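Local structure of rhizobiales Sp. Pch2 (6PB3) at the interface of chains A and B. The protein is a bacterial TRIP13-like AAA+ ATPase that acts as a HORMA domain remodeller, regulating cGAS-like enzymes in immunity against bacteriophage. Numbering follows the deposited sequence. Chains: chain A/B, Rhizobiales Sp. Pch2.

Contact 1: the interface of chains A and B. Residues chain A 62-66; chain B 237-238, 240-241.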
# COMPACT_ATOMS: atom_id res chain seq x y z
N ALA A 62 12.66 5.31 -50.96
CA ALA A 62 12.81 6.67 -50.44
C ALA A 62 12.69 6.76 -48.92
O ALA A 62 12.80 7.87 -48.38
CB ALA A 62 11.79 7.60 -51.10
N ALA A 63 12.46 5.65 -48.22
CA ALA A 63 12.29 5.71 -46.77
C ALA A 63 13.65 5.88 -46.09
O ALA A 63 14.54 5.04 -46.25
CB ALA A 63 11.59 4.45 -46.26
N GLU A 64 13.79 6.95 -45.33
CA GLU A 64 15.06 7.31 -44.71
C GLU A 64 15.20 6.76 -43.30
O GLU A 64 16.24 6.18 -42.96
CB GLU A 64 15.20 8.84 -44.71
CG GLU A 64 16.61 9.32 -44.95
CD GLU A 64 16.64 10.74 -45.46
OE1 GLU A 64 15.65 11.15 -46.11
OE2 GLU A 64 17.64 11.44 -45.22
N ALA A 65 14.18 6.92 -42.46
CA ALA A 65 14.23 6.46 -41.09
C ALA A 65 13.30 5.28 -40.83
O ALA A 65 13.12 4.91 -39.67
CB ALA A 65 13.91 7.60 -40.13
N LEU A 66 12.73 4.69 -41.87
CA LEU A 66 11.74 3.63 -41.68
C LEU A 66 12.33 2.45 -40.92
O LEU A 66 11.74 1.96 -39.95
CB LEU A 66 11.19 3.17 -43.03
CG LEU A 66 10.34 1.89 -43.02
CD1 LEU A 66 9.14 2.05 -42.11
CD2 LEU A 66 9.89 1.56 -44.44
N THR B 237 7.95 11.09 -39.17
CA THR B 237 9.36 10.83 -39.48
C THR B 237 9.59 9.35 -39.81
O THR B 237 10.30 9.03 -40.76
CB THR B 237 10.25 11.25 -38.32
OG1 THR B 237 10.10 12.65 -38.08
CG2 THR B 237 11.71 10.95 -38.64
N THR B 238 9.00 8.45 -39.02
CA THR B 238 9.20 7.03 -39.29
C THR B 238 8.53 6.62 -40.61
O THR B 238 9.09 5.82 -41.37
CB THR B 238 8.66 6.18 -38.14
OG1 THR B 238 9.32 6.57 -36.92
CG2 THR B 238 8.91 4.72 -38.39
N GLN B 240 7.88 8.33 -43.29
CA GLN B 240 8.17 9.15 -44.45
C GLN B 240 8.64 8.28 -45.60
O GLN B 240 9.42 7.34 -45.42
CB GLN B 240 9.23 10.21 -44.09
CG GLN B 240 9.84 10.96 -45.27
CD GLN B 240 10.97 10.20 -45.92
OE1 GLN B 240 11.88 9.71 -45.25
NE2 GLN B 240 10.92 10.07 -47.25
N GLY B 241 8.16 8.59 -46.80
CA GLY B 241 8.53 7.81 -47.96
C GLY B 241 7.81 6.50 -48.11
O GLY B 241 8.15 5.72 -48.99

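Contact 2: the interface of chains A and B. Residues chain A 38, 42, 218-220; chain B 273-274, 277-278, 281.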
# COMPACT_ATOMS: atom_id res chain seq x y z
N ARG A 38 5.21 -11.51 -34.92
CA ARG A 38 6.12 -10.44 -34.51
C ARG A 38 7.39 -11.01 -33.88
O ARG A 38 8.50 -10.59 -34.21
CB ARG A 38 5.43 -9.49 -33.53
CG ARG A 38 4.28 -8.72 -34.13
CD ARG A 38 3.63 -7.82 -33.06
NE ARG A 38 2.39 -7.26 -33.57
CZ ARG A 38 1.50 -6.59 -32.84
NH1 ARG A 38 1.71 -6.38 -31.55
NH2 ARG A 38 0.41 -6.12 -33.41
N MSE A 42 10.93 -10.46 -35.85
CA MSE A 42 11.92 -9.60 -35.18
C MSE A 42 13.23 -10.35 -34.98
O MSE A 42 14.33 -9.82 -35.22
CB MSE A 42 11.39 -9.09 -33.83
CG MSE A 42 12.30 -8.07 -33.13
SE MSE A 42 12.62 -6.43 -34.18
CE MSE A 42 14.32 -6.78 -34.86
N ALA A 218 14.82 -4.39 -28.35
CA ALA A 218 14.49 -4.02 -29.71
C ALA A 218 12.99 -4.04 -29.90
O ALA A 218 12.43 -3.19 -30.60
CB ALA A 218 15.16 -4.97 -30.69
N GLU A 219 12.32 -4.99 -29.28
CA GLU A 219 10.87 -5.01 -29.31
C GLU A 219 10.36 -5.57 -28.00
O GLU A 219 10.96 -6.49 -27.43
CB GLU A 219 10.33 -5.85 -30.48
CG GLU A 219 8.82 -5.73 -30.64
CD GLU A 219 8.26 -6.55 -31.77
OE1 GLU A 219 9.00 -7.31 -32.41
OE2 GLU A 219 7.04 -6.44 -32.02
N ILE A 220 9.25 -5.00 -27.54
CA ILE A 220 8.48 -5.52 -26.42
C ILE A 220 7.16 -6.03 -27.00
O ILE A 220 6.47 -5.29 -27.70
CB ILE A 220 8.24 -4.45 -25.36
CG1 ILE A 220 9.59 -3.85 -24.87
CG2 ILE A 220 7.40 -5.03 -24.21
CD1 ILE A 220 9.43 -2.65 -23.88
N GLN B 273 9.28 0.96 -29.17
CA GLN B 273 9.60 -0.44 -28.90
C GLN B 273 8.43 -1.40 -29.14
O GLN B 273 8.64 -2.62 -29.11
CB GLN B 273 10.10 -0.59 -27.45
CG GLN B 273 11.42 0.20 -27.17
CD GLN B 273 11.85 0.04 -25.72
OE1 GLN B 273 11.34 0.72 -24.84
NE2 GLN B 273 12.77 -0.88 -25.46
N ARG B 274 7.22 -0.89 -29.35
CA ARG B 274 6.09 -1.78 -29.66
C ARG B 274 5.44 -1.43 -30.99
O ARG B 274 5.46 -2.26 -31.90
CB ARG B 274 5.05 -1.75 -28.53
CG ARG B 274 5.61 -2.13 -27.14
CD ARG B 274 4.62 -1.83 -26.00
NE ARG B 274 3.39 -2.61 -26.10
CZ ARG B 274 2.22 -2.22 -25.60
NH1 ARG B 274 2.12 -1.05 -24.97
NH2 ARG B 274 1.14 -3.00 -25.73
N PRO B 277 7.93 -1.24 -34.44
CA PRO B 277 8.29 -2.58 -34.93
C PRO B 277 7.11 -3.35 -35.47
O PRO B 277 7.23 -3.98 -36.53
CB PRO B 277 8.89 -3.25 -33.68
CG PRO B 277 9.38 -2.20 -32.84
CD PRO B 277 8.41 -1.03 -33.07
N SER B 278 5.96 -3.32 -34.78
CA SER B 278 4.81 -4.11 -35.21
C SER B 278 4.34 -3.67 -36.59
O SER B 278 3.92 -4.49 -37.40
CB SER B 278 3.65 -3.97 -34.21
OG SER B 278 4.02 -4.45 -32.92
N LEU B 281 7.18 -4.90 -39.13
CA LEU B 281 7.23 -6.35 -39.26
C LEU B 281 5.97 -6.90 -39.90
O LEU B 281 6.00 -7.95 -40.55
CB LEU B 281 7.46 -6.99 -37.90
CG LEU B 281 8.79 -6.63 -37.24
CD1 LEU B 281 8.94 -7.39 -35.94
CD2 LEU B 281 9.93 -6.93 -38.18
O HOH W 1 3.07 -6.87 -36.60

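Contact 1: the interface of chains A and B
B:Gln240 lays its side-chain amide against the loop A:Ala62 to A:Leu66, a worked example of how one flexible amide can read a neighbour's backbone. The amide nitrogen NE2 donates to the carbonyl O of A:Ala62 at 3.1 Å, with 158° at the hydrogen. This acceptor lies close to the plane of the glutamine amide, whereas the donor stands above the carbonyl plane of A:Ala62. On the other arm of the same amide, OE1 accepts a weak hydrogen bond from the backbone N of A:Glu64, 3.3 Å away. The side chain gets there by setting CG anti to its own backbone N (chi1 168°) and then bending at chi2, which turns the amide along the loop.

The tight part is this amide, on a residue that hides 63 Å², together with the end of helix 228-239, where the carbonyl O of B:Thr238 lies 3.4 Å from CA of A:Leu66. The well-buried methyl CB of A:Ala65 makes plain van der Waals contact with the carbonyl O of B:Thr237 at 3.9 Å. The loose side is the A:Glu64 carboxylate, nearly perpendicular to the amide, its OE1 staying 4.1 Å from B:Gln240 OE1. The NE2 bond, with weaker support at OE1, would restrain the rotation of the amide and pin the loop to the adjacent subunit, which may help set how subunits sit in the hexameric assembly.

Contact 2: the interface of chains A and B
The guanidinium of A:Arg38 lies over the hydroxyl of B:Ser278, whose OG sits 3.0 Å above the plane of one face, displaced toward the rim. This is an example of a flat cationic group resting on a polar side chain without a direct hydrogen bond: OG of B:Ser278 lies 3.3 Å from CZ of A:Arg38. The hydroxyl's own bond runs from B:Ser278 OG to the carbonyl O of B:Arg274, one turn back in helix 268-283, at 2.8 Å, and probably keeps the hydroxyl turned there. At the edge of the guanidinium, NE meets a water that also bonds the carbonyl O of B:Ser278, so the arginine is tied to the helix backbone indirectly. An extended chain from CG to NE carries the group across from helix 33-47.

One face of the A:Glu219 carboxylate is covered by CB of B:Pro277, 3.9 Å from A:Glu219 CD. In a third flat group, the B:Gln273 amide, A:Ile220 lays its CD1 methyl over a face, 4.1 Å from B:Gln273 CD.

The extended chain of A:Glu219, with CG anti to the backbone N (chi1 -172°), slides past the ring of B:Pro277 in the opposite direction and meets B:Leu281 tip to tip. There OE1 of A:Glu219 lies 3.5 Å from CD1 of B:Leu281. The same methyl touches CB of selenomethionine A:Met42, so it packs against both a helix and a strand of chain A.

At the other end, A:Ile220 rests its CB 3.9 Å from CG of B:Arg274. Strand 219-223 is fastened here through its backbone: N of A:Ile220 donates to the carbonyl O of B:Gln273 at 2.9 Å, with 167° at the hydrogen.

The C-alpha centres of contact 1 and contact 2 are about 17 Å apart, and they share no residue. Chain B supplies the end of helix 228-239 and the turn after it to contact 1, and helix 268-283 to contact 2. Chain A offers a loop to the former, but helix 33-47 and the start of strand 219-223 to the latter. Together they brace chain B against separate elements of one neighbour, which should restrict rocking between subunits. Because the pairing is not an exact two-fold, these unlike surfaces suit head-to-tail repetition in the six-subunit assembly, consistent with an AAA+ ATPase.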